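Malate dehydrogenase (Entamoeba histolytica, PDB 3I0P) catalyses the interconversion of malate and oxaloacetate, probably using NAD as the redox cofactor. Local coordinates at the interface of chains A and B. Numbering follows the deposited sequence. Chains: chain A/B, Malate dehydrogenase.

Contact 1: the interface of chains A and B. Residues chain A 168, 170, 178, 180, 326; chain B 249-250, 252-253, 256.
A:Tyr178, on strand 178-182, meets B:Cys249 and B:Glu252 of helix 244-259. From CB the side chain runs with CG anti to the backbone N (chi1 166°), which sends the ring toward the partner helix. Along the ring, A:Tyr178 CD1 faces the carboxylate, 3.8 Å from B:Glu252 OE2, and CE1 lies 3.7 Å from B:Glu252 OE1. The latter oxygen sits at the ring edge, in plane, while the carboxylate is turned 74° to the ring and the two side chains pass in opposite directions. At the tip, phenol OH donates to the backbone O of B:Cys249 at 2.7 Å, reaching it from 49° above the carbonyl plane. A:Ala326 CB lies 3.5 Å above one ring face and B:Ile256 CD1 is over the opposite face, both toward the rim. A water joins A:Ala326 N to B:Glu252 OE1, which may help keep the carboxylate beside the ring. On strand 166-170, A:Ile168 CG2 lies 3.6 Å from B:Phe253 CD1, and A:Ile168 CD1 lies over the phenyl face, toward the rim. A:Phe180 CD1 packs 3.5 Å from B:Cys249 CB. The patch seats a helix on partner strands, with the phenol–carbonyl hydrogen bond and a water bridge set among apolar contacts, and probably stabilises the dimer.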
ATOM      1  N   ILE A 168       0.366  -2.080   8.515  1.00 18.31           N
ATOM      2  CA  ILE A 168      -0.949  -2.707   8.400  1.00 18.52           C
ATOM      3  C   ILE A 168      -1.023  -3.865   9.381  1.00 18.92           C
ATOM      4  O   ILE A 168      -0.262  -4.835   9.258  1.00 19.13           O
ATOM      5  CB  ILE A 168      -1.205  -3.261   6.975  1.00 18.48           C
ATOM      6  CG1 ILE A 168      -1.041  -2.167   5.924  1.00 18.34           C
ATOM      7  CG2 ILE A 168      -2.593  -3.910   6.880  1.00 17.76           C
ATOM      8  CD1 ILE A 168      -0.599  -2.697   4.585  1.00 19.36           C
ATOM      9  N   ILE A 170      -3.405  -6.836  11.078  1.00 19.48           N
ATOM     10  CA  ILE A 170      -4.609  -7.617  10.818  1.00 19.59           C
ATOM     11  C   ILE A 170      -4.711  -8.781  11.800  1.00 20.35           C
ATOM     12  O   ILE A 170      -3.754  -9.560  11.945  1.00 20.77           O
ATOM     13  CB  ILE A 170      -4.634  -8.147   9.352  1.00 19.44           C
ATOM     14  CG1 ILE A 170      -4.772  -6.979   8.363  1.00 17.90           C
ATOM     15  CG2 ILE A 170      -5.750  -9.192   9.164  1.00 18.90           C
ATOM     16  CD1 ILE A 170      -4.395  -7.301   6.947  1.00 15.08           C
ATOM     17  N   TYR A 178      -0.969 -10.660  11.760  1.00 20.63           N
ATOM     18  CA  TYR A 178      -0.304 -10.188  10.569  1.00 19.68           C
ATOM     19  C   TYR A 178       0.064  -8.742  10.845  1.00 19.59           C
ATOM     20  O   TYR A 178      -0.769  -7.958  11.317  1.00 19.67           O
ATOM     21  CB  TYR A 178      -1.252 -10.279   9.372  1.00 19.56           C
ATOM     22  CG  TYR A 178      -0.821  -9.508   8.128  1.00 18.11           C
ATOM     23  CD1 TYR A 178      -0.300 -10.173   7.023  1.00 17.06           C
ATOM     24  CD2 TYR A 178      -0.972  -8.125   8.049  1.00 15.81           C
ATOM     25  CE1 TYR A 178       0.078  -9.471   5.880  1.00 16.59           C
ATOM     26  CE2 TYR A 178      -0.597  -7.423   6.920  1.00 15.02           C
ATOM     27  CZ  TYR A 178      -0.075  -8.095   5.840  1.00 15.47           C
ATOM     28  OH  TYR A 178       0.298  -7.394   4.717  1.00 15.08           O
ATOM     29  N   PHE A 180       2.352  -6.017   8.628  1.00 18.71           N
ATOM     30  CA  PHE A 180       3.326  -5.388   7.759  1.00 18.41           C
ATOM     31  C   PHE A 180       3.696  -4.031   8.347  1.00 18.28           C
ATOM     32  O   PHE A 180       2.832  -3.288   8.819  1.00 17.99           O
ATOM     33  CB  PHE A 180       2.847  -5.239   6.320  1.00 18.29           C
ATOM     34  CG  PHE A 180       3.812  -4.471   5.471  1.00 18.48           C
ATOM     35  CD1 PHE A 180       5.054  -5.006   5.162  1.00 17.19           C
ATOM     36  CD2 PHE A 180       3.515  -3.182   5.047  1.00 18.85           C
ATOM     37  CE1 PHE A 180       5.965  -4.291   4.411  1.00 17.27           C
ATOM     38  CE2 PHE A 180       4.430  -2.457   4.278  1.00 18.38           C
ATOM     39  CZ  PHE A 180       5.653  -3.014   3.965  1.00 17.39           C
ATOM     40  N   ALA A 326       4.088 -11.441   7.259  1.00 25.55           N
ATOM     41  CA  ALA A 326       4.214 -10.169   7.953  1.00 25.09           C
ATOM     42  C   ALA A 326       4.122 -10.354   9.461  1.00 24.96           C
ATOM     43  O   ALA A 326       3.133 -10.885   9.972  1.00 24.92           O
ATOM     44  CB  ALA A 326       3.153  -9.202   7.469  1.00 24.83           C
TER
ATOM     45  N   CYS B 249       4.165  -8.770   1.094  1.00 20.60           N
ATOM     46  CA  CYS B 249       3.234  -8.430   2.175  1.00 20.03           C
ATOM     47  C   CYS B 249       2.054  -7.593   1.703  1.00 19.48           C
ATOM     48  O   CYS B 249       0.929  -7.796   2.165  1.00 19.27           O
ATOM     49  CB  CYS B 249       3.951  -7.735   3.333  1.00 19.86           C
ATOM     50  SG  CYS B 249       5.053  -8.847   4.222  1.00 20.62           S
ATOM     51  N   LEU B 250       2.312  -6.665   0.784  1.00 19.01           N
ATOM     52  CA  LEU B 250       1.255  -5.814   0.230  1.00 18.77           C
ATOM     53  C   LEU B 250       0.254  -6.625  -0.603  1.00 18.34           C
ATOM     54  O   LEU B 250      -0.956  -6.434  -0.489  1.00 17.99           O
ATOM     55  CB  LEU B 250       1.842  -4.640  -0.570  1.00 18.78           C
ATOM     56  CG  LEU B 250       2.622  -3.567   0.222  1.00 19.22           C
ATOM     57  CD1 LEU B 250       3.354  -2.581  -0.711  1.00 17.06           C
ATOM     58  CD2 LEU B 250       1.752  -2.812   1.235  1.00 17.93           C
ATOM     59  N   GLU B 252      -0.394  -9.777  -0.065  1.00 17.08           N
ATOM     60  CA  GLU B 252      -1.221 -10.480   0.917  1.00 16.73           C
ATOM     61  C   GLU B 252      -2.294  -9.576   1.536  1.00 16.72           C
ATOM     62  O   GLU B 252      -3.444 -10.007   1.715  1.00 17.02           O
ATOM     63  CB  GLU B 252      -0.379 -11.144   2.007  1.00 16.55           C
ATOM     64  CG  GLU B 252      -1.247 -11.959   2.954  1.00 16.61           C
ATOM     65  CD  GLU B 252      -0.503 -12.628   4.087  1.00 16.13           C
ATOM     66  OE1 GLU B 252       0.749 -12.622   4.123  1.00 16.20           O
ATOM     67  OE2 GLU B 252      -1.203 -13.173   4.955  1.00 15.68           O
ATOM     68  N   PHE B 253      -1.912  -8.335   1.856  1.00 16.26           N
ATOM     69  CA  PHE B 253      -2.848  -7.314   2.322  1.00 15.57           C
ATOM     70  C   PHE B 253      -4.057  -7.273   1.400  1.00 15.67           C
ATOM     71  O   PHE B 253      -5.196  -7.432   1.846  1.00 15.75           O
ATOM     72  CB  PHE B 253      -2.157  -5.942   2.391  1.00 15.36           C
ATOM     73  CG  PHE B 253      -3.104  -4.768   2.521  1.00 14.10           C
ATOM     74  CD1 PHE B 253      -3.908  -4.614   3.648  1.00 12.47           C
ATOM     75  CD2 PHE B 253      -3.170  -3.797   1.519  1.00 12.35           C
ATOM     76  CE1 PHE B 253      -4.772  -3.520   3.759  1.00 11.01           C
ATOM     77  CE2 PHE B 253      -4.031  -2.697   1.627  1.00  9.84           C
ATOM     78  CZ  PHE B 253      -4.826  -2.561   2.746  1.00 10.27           C
ATOM     79  N   ILE B 256      -6.231 -10.497   1.687  1.00 16.72           N
ATOM     80  CA  ILE B 256      -7.018 -10.567   2.922  1.00 16.21           C
ATOM     81  C   ILE B 256      -8.202  -9.614   2.863  1.00 16.61           C
ATOM     82  O   ILE B 256      -9.322  -9.998   3.181  1.00 17.16           O
ATOM     83  CB  ILE B 256      -6.160 -10.266   4.149  1.00 16.09           C
ATOM     84  CG1 ILE B 256      -5.166 -11.402   4.376  1.00 15.14           C
ATOM     85  CG2 ILE B 256      -7.025 -10.043   5.383  1.00 15.82           C
ATOM     86  CD1 ILE B 256      -4.078 -11.046   5.349  1.00 15.62           C
TER
HETATM   87  O   HOH W   1       3.438 -11.714   4.560  1.00  9.62           O

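Contact 2: the interface of chains A and B. Residues chain A 259-261, 263; chain B 295, 299, 303.
Extended backbone at B:Arg295 faces a turn in chain A, where A:Cys260 directly follows helix 244-259 and A:Ile263 takes a left-handed conformation (phi/psi 61°/56°). The arginine chain is extended from CG to NE and carries its guanidinium to that turn. There NH1 donates to the backbone O of A:Cys260 at 2.8 Å; the bond is nearly straight, 162° at the hydrogen, and the acceptor lies in the guanidinium plane. The same NH1 also donates to the side-chain amide OD1 of B:Asn303, at 2.8 Å and on a lone pair of that oxygen. NH2 turns to B:Glu299 in a long salt bridge, 3.3 Å to OE2, met from above the carboxylate plane. These two residues of helix 297-312 thus fix the rotation of the guanidinium from its own side of the interface. Its faces are filled as well: A:Ile263 CG1 lies 3.5 Å above the plane over the centre, and B:Glu299 O lies 3.6 Å off the opposite face. The isoleucine side chain crosses the arginine at about a right angle. Beside them, A:Cys260 SG rests 3.5 Å from B:Asn303 CG, over the amide carbon. A positive group close to the end of helix 244-259 may be favoured by the helix dipole. The site clamps that helix end to the partner chain and probably supports dimer assembly.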
ATOM      1  N   SER A 259      -0.323  14.411   5.650  1.00 17.42           N
ATOM      2  CA  SER A 259      -0.326  15.891   5.679  1.00 17.51           C
ATOM      3  C   SER A 259      -1.599  16.613   5.189  1.00 17.38           C
ATOM      4  O   SER A 259      -1.983  17.640   5.749  1.00 17.38           O
ATOM      5  CB  SER A 259       0.897  16.446   4.949  1.00 17.45           C
ATOM      6  OG  SER A 259       0.957  15.971   3.620  1.00 18.51           O
ATOM      7  N   CYS A 260      -2.252  16.085   4.160  1.00 17.13           N
ATOM      8  CA  CYS A 260      -3.298  16.846   3.476  1.00 16.92           C
ATOM      9  C   CYS A 260      -4.606  16.929   4.231  1.00 17.14           C
ATOM     10  O   CYS A 260      -5.355  17.898   4.075  1.00 17.17           O
ATOM     11  CB  CYS A 260      -3.528  16.308   2.069  1.00 16.66           C
ATOM     12  SG  CYS A 260      -2.169  16.719   0.980  1.00 16.43           S
ATOM     13  N   LEU A 261      -4.883  15.920   5.050  1.00 17.28           N
ATOM     14  CA  LEU A 261      -6.119  15.896   5.816  1.00 17.46           C
ATOM     15  C   LEU A 261      -6.005  16.680   7.127  1.00 18.12           C
ATOM     16  O   LEU A 261      -6.960  17.303   7.559  1.00 18.94           O
ATOM     17  CB  LEU A 261      -6.598  14.454   6.029  1.00 16.94           C
ATOM     18  CG  LEU A 261      -7.028  13.704   4.751  1.00 15.81           C
ATOM     19  CD1 LEU A 261      -7.053  12.200   4.955  1.00 14.09           C
ATOM     20  CD2 LEU A 261      -8.375  14.187   4.221  1.00 12.68           C
ATOM     21  N   ILE A 263      -3.530  19.140   7.627  1.00 20.80           N
ATOM     22  CA  ILE A 263      -2.729  20.353   7.345  1.00 21.26           C
ATOM     23  C   ILE A 263      -1.357  20.365   8.061  1.00 21.93           C
ATOM     24  O   ILE A 263      -1.023  21.303   8.795  1.00 22.42           O
ATOM     25  CB  ILE A 263      -3.494  21.704   7.570  1.00 20.99           C
ATOM     26  CG1 ILE A 263      -4.991  21.569   7.259  1.00 21.23           C
ATOM     27  CG2 ILE A 263      -2.886  22.797   6.703  1.00 20.08           C
ATOM     28  CD1 ILE A 263      -5.832  22.799   7.648  1.00 20.51           C
TER
ATOM     29  N   ARG B 295     -11.189  18.414   6.262  1.00 25.50           N
ATOM     30  CA  ARG B 295     -10.731  19.694   5.766  1.00 25.28           C
ATOM     31  C   ARG B 295     -11.611  20.081   4.584  1.00 26.00           C
ATOM     32  O   ARG B 295     -12.218  19.210   3.946  1.00 25.87           O
ATOM     33  CB  ARG B 295      -9.270  19.570   5.324  1.00 25.08           C
ATOM     34  CG  ARG B 295      -8.641  20.822   4.763  1.00 23.75           C
ATOM     35  CD  ARG B 295      -7.266  20.520   4.254  1.00 22.69           C
ATOM     36  NE  ARG B 295      -6.488  21.726   3.974  1.00 22.27           N
ATOM     37  CZ  ARG B 295      -5.194  21.718   3.663  1.00 21.33           C
ATOM     38  NH1 ARG B 295      -4.533  20.570   3.590  1.00 20.90           N
ATOM     39  NH2 ARG B 295      -4.557  22.855   3.433  1.00 20.45           N
ATOM     40  N   GLU B 299      -9.291  23.317  -0.446  1.00 27.71           N
ATOM     41  CA  GLU B 299      -8.058  23.551   0.287  1.00 28.33           C
ATOM     42  C   GLU B 299      -7.214  22.270   0.259  1.00 27.77           C
ATOM     43  O   GLU B 299      -5.996  22.333   0.052  1.00 28.09           O
ATOM     44  CB  GLU B 299      -8.370  23.999   1.718  1.00 29.03           C
ATOM     45  CG  GLU B 299      -7.613  25.241   2.178  1.00 31.84           C
ATOM     46  CD  GLU B 299      -7.645  25.399   3.705  1.00 37.10           C
ATOM     47  OE1 GLU B 299      -8.757  25.619   4.250  1.00 38.28           O
ATOM     48  OE2 GLU B 299      -6.561  25.301   4.354  1.00 37.95           O
ATOM     49  N   ASN B 303      -3.580  21.346  -1.637  1.00 22.37           N
ATOM     50  CA  ASN B 303      -2.452  20.728  -0.960  1.00 21.42           C
ATOM     51  C   ASN B 303      -1.869  19.551  -1.779  1.00 21.48           C
ATOM     52  O   ASN B 303      -0.648  19.446  -1.945  1.00 21.42           O
ATOM     53  CB  ASN B 303      -2.889  20.311   0.448  1.00 20.81           C
ATOM     54  CG  ASN B 303      -1.725  20.147   1.426  1.00 19.78           C
ATOM     55  OD1 ASN B 303      -1.935  20.152   2.641  1.00 19.73           O
ATOM     56  ND2 ASN B 303      -0.513  19.982   0.913  1.00 16.81           N
TER

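Contact 3: the interface of chains A and B. Residues chain A 82-83, 113-115, 287; chain B 112-113, 289, 294.
The phenyl ring of B:Phe294 carries A:Thr83 on one face, displaced toward the CZ rim, where A:Thr83 CB comes to 3.5 Å from CZ. Beyond the same rim, on the other side of the ring plane, A:Met115 passes at about a right angle, its CG 3.7 Å from CZ. The backbone O of A:Met115 lies near the rim, 3.8 Å from B:Phe294 CE1 and close to the ring plane. This wedging belongs to the two-fold interface of the deposited pair, a probable dimer contact in this malate/L-lactate dehydrogenase family member. No nitrogen or oxygen of one chain is within bonding reach of the other here. A:Met115, on strand 113-119, has CG anti to its backbone N (chi1 -180°) and stays extended to CE, laying the thioether across chain B: its SD reaches B:Ile289 CD1, on strand 282-290, at 3.9 Å. Nearer the backbone, A:Met115 CB packs 3.5 Å from SD of B:Met113. That methionine buries 94 Å² against chain A. A:Thr82 OG1 lies beside B:Gly112 CA. B:Met113 bends at its last torsion (chi3 85°), which swings CE toward A:Met113, whose CE lies 4.0 Å away. Contact between a residue and its own copy places the two-fold axis close to these methyls.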
ATOM      1  N   THR A  82     -16.973   9.265  12.596  1.00 26.22           N
ATOM      2  CA  THR A  82     -15.978   8.270  12.220  1.00 25.98           C
ATOM      3  C   THR A  82     -14.597   8.875  12.018  1.00 25.74           C
ATOM      4  O   THR A  82     -13.639   8.150  11.742  1.00 25.80           O
ATOM      5  CB  THR A  82     -16.369   7.565  10.901  1.00 26.15           C
ATOM      6  OG1 THR A  82     -16.568   8.553   9.878  1.00 26.22           O
ATOM      7  CG2 THR A  82     -17.638   6.746  11.064  1.00 25.48           C
ATOM      8  N   THR A  83     -14.493  10.195  12.130  1.00 25.33           N
ATOM      9  CA  THR A  83     -13.232  10.887  11.826  1.00 24.97           C
ATOM     10  C   THR A  83     -12.794  11.844  12.926  1.00 25.12           C
ATOM     11  O   THR A  83     -13.570  12.159  13.837  1.00 25.29           O
ATOM     12  CB  THR A  83     -13.305  11.703  10.509  1.00 24.82           C
ATOM     13  OG1 THR A  83     -14.071  12.897  10.719  1.00 23.23           O
ATOM     14  CG2 THR A  83     -13.903  10.876   9.369  1.00 24.55           C
ATOM     15  N   MET A 113     -16.086   1.967  11.246  1.00 24.72           N
ATOM     16  CA  MET A 113     -14.798   2.488  10.815  1.00 24.04           C
ATOM     17  C   MET A 113     -14.415   3.770  11.533  1.00 23.05           C
ATOM     18  O   MET A 113     -15.278   4.503  12.016  1.00 23.06           O
ATOM     19  CB  MET A 113     -14.807   2.719   9.308  1.00 24.53           C
ATOM     20  CG  MET A 113     -14.949   1.440   8.523  1.00 26.35           C
ATOM     21  SD  MET A 113     -15.166   1.800   6.804  1.00 31.23           S
ATOM     22  CE  MET A 113     -13.451   1.974   6.280  1.00 30.12           C
ATOM     23  N   GLY A 114     -13.114   4.036  11.585  1.00 21.76           N
ATOM     24  CA  GLY A 114     -12.598   5.228  12.220  1.00 20.66           C
ATOM     25  C   GLY A 114     -11.313   5.670  11.562  1.00 20.28           C
ATOM     26  O   GLY A 114     -10.488   4.832  11.165  1.00 20.40           O
ATOM     27  N   MET A 115     -11.149   6.987  11.433  1.00 19.34           N
ATOM     28  CA  MET A 115      -9.912   7.572  10.926  1.00 18.59           C
ATOM     29  C   MET A 115      -9.550   8.834  11.688  1.00 18.19           C
ATOM     30  O   MET A 115     -10.351   9.769  11.799  1.00 18.14           O
ATOM     31  CB  MET A 115      -9.994   7.872   9.431  1.00 18.40           C
ATOM     32  CG  MET A 115      -8.713   8.479   8.874  1.00 18.44           C
ATOM     33  SD  MET A 115      -8.571   8.301   7.089  1.00 18.80           S
ATOM     34  CE  MET A 115      -6.995   9.097   6.803  1.00 17.55           C
ATOM     35  N   ILE A 287      -6.024   4.501  10.654  1.00 14.35           N
ATOM     36  CA  ILE A 287      -7.291   3.944  10.205  1.00 14.73           C
ATOM     37  C   ILE A 287      -7.576   2.654  10.962  1.00 15.07           C
ATOM     38  O   ILE A 287      -6.696   1.816  11.110  1.00 15.31           O
ATOM     39  CB  ILE A 287      -7.278   3.654   8.681  1.00 14.66           C
ATOM     40  CG1 ILE A 287      -7.070   4.937   7.879  1.00 14.12           C
ATOM     41  CG2 ILE A 287      -8.570   2.932   8.226  1.00 14.62           C
ATOM     42  CD1 ILE A 287      -7.060   4.698   6.380  1.00 14.22           C
TER
ATOM     43  N   GLY B 112     -18.845   9.683   7.056  1.00 27.69           N
ATOM     44  CA  GLY B 112     -17.424  10.034   7.011  1.00 26.31           C
ATOM     45  C   GLY B 112     -16.597   8.989   6.290  1.00 25.53           C
ATOM     46  O   GLY B 112     -15.655   9.318   5.564  1.00 25.28           O
ATOM     47  N   MET B 113     -16.954   7.722   6.484  1.00 24.72           N
ATOM     48  CA  MET B 113     -16.252   6.618   5.848  1.00 24.04           C
ATOM     49  C   MET B 113     -17.186   5.497   5.426  1.00 23.05           C
ATOM     50  O   MET B 113     -18.269   5.335   5.988  1.00 23.06           O
ATOM     51  CB  MET B 113     -15.178   6.074   6.784  1.00 24.53           C
ATOM     52  CG  MET B 113     -14.084   7.074   7.057  1.00 26.35           C
ATOM     53  SD  MET B 113     -12.993   6.458   8.308  1.00 31.23           S
ATOM     54  CE  MET B 113     -11.877   5.453   7.313  1.00 30.12           C
ATOM     55  N   ILE B 289     -13.290   7.518   1.719  1.00 16.10           N
ATOM     56  CA  ILE B 289     -13.062   8.408   2.851  1.00 16.26           C
ATOM     57  C   ILE B 289     -13.497   9.814   2.454  1.00 17.08           C
ATOM     58  O   ILE B 289     -12.979  10.381   1.494  1.00 17.03           O
ATOM     59  CB  ILE B 289     -11.568   8.436   3.267  1.00 16.09           C
ATOM     60  CG1 ILE B 289     -11.134   7.070   3.787  1.00 14.55           C
ATOM     61  CG2 ILE B 289     -11.298   9.545   4.296  1.00 15.11           C
ATOM     62  CD1 ILE B 289      -9.668   6.845   3.686  1.00 13.99           C
ATOM     63  N   PHE B 294     -12.755  16.235   7.239  1.00 25.20           N
ATOM     64  CA  PHE B 294     -11.448  16.582   7.795  1.00 25.08           C
ATOM     65  C   PHE B 294     -11.068  18.021   7.529  1.00 25.32           C
ATOM     66  O   PHE B 294     -10.646  18.736   8.433  1.00 25.60           O
ATOM     67  CB  PHE B 294     -10.351  15.698   7.185  1.00 24.76           C
ATOM     68  CG  PHE B 294     -10.450  14.260   7.569  1.00 24.06           C
ATOM     69  CD1 PHE B 294      -9.925  13.814   8.785  1.00 23.29           C
ATOM     70  CD2 PHE B 294     -11.061  13.343   6.714  1.00 22.74           C
ATOM     71  CE1 PHE B 294     -10.013  12.473   9.148  1.00 23.47           C
ATOM     72  CE2 PHE B 294     -11.161  12.010   7.061  1.00 22.72           C
ATOM     73  CZ  PHE B 294     -10.629  11.567   8.281  1.00 23.25           C
TER

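Measured between the centres of their C-alpha atoms, contact 3 lies about 15 Å from contact 2 and 21 Å from contact 1, while contacts 1 and 2 are about 27 Å apart. Neighbouring residues B:Phe294 and B:Arg295 tie contact 3 to contact 2. Helix 244-259 serves contact 1 through chain B and reaches contact 2 at its end in chain A, so by the two-fold symmetry each copy of this helix takes part in both. With every contact repeated on exchange of the chains, the interface combines polar and apolar patches, consistent with a homodimer.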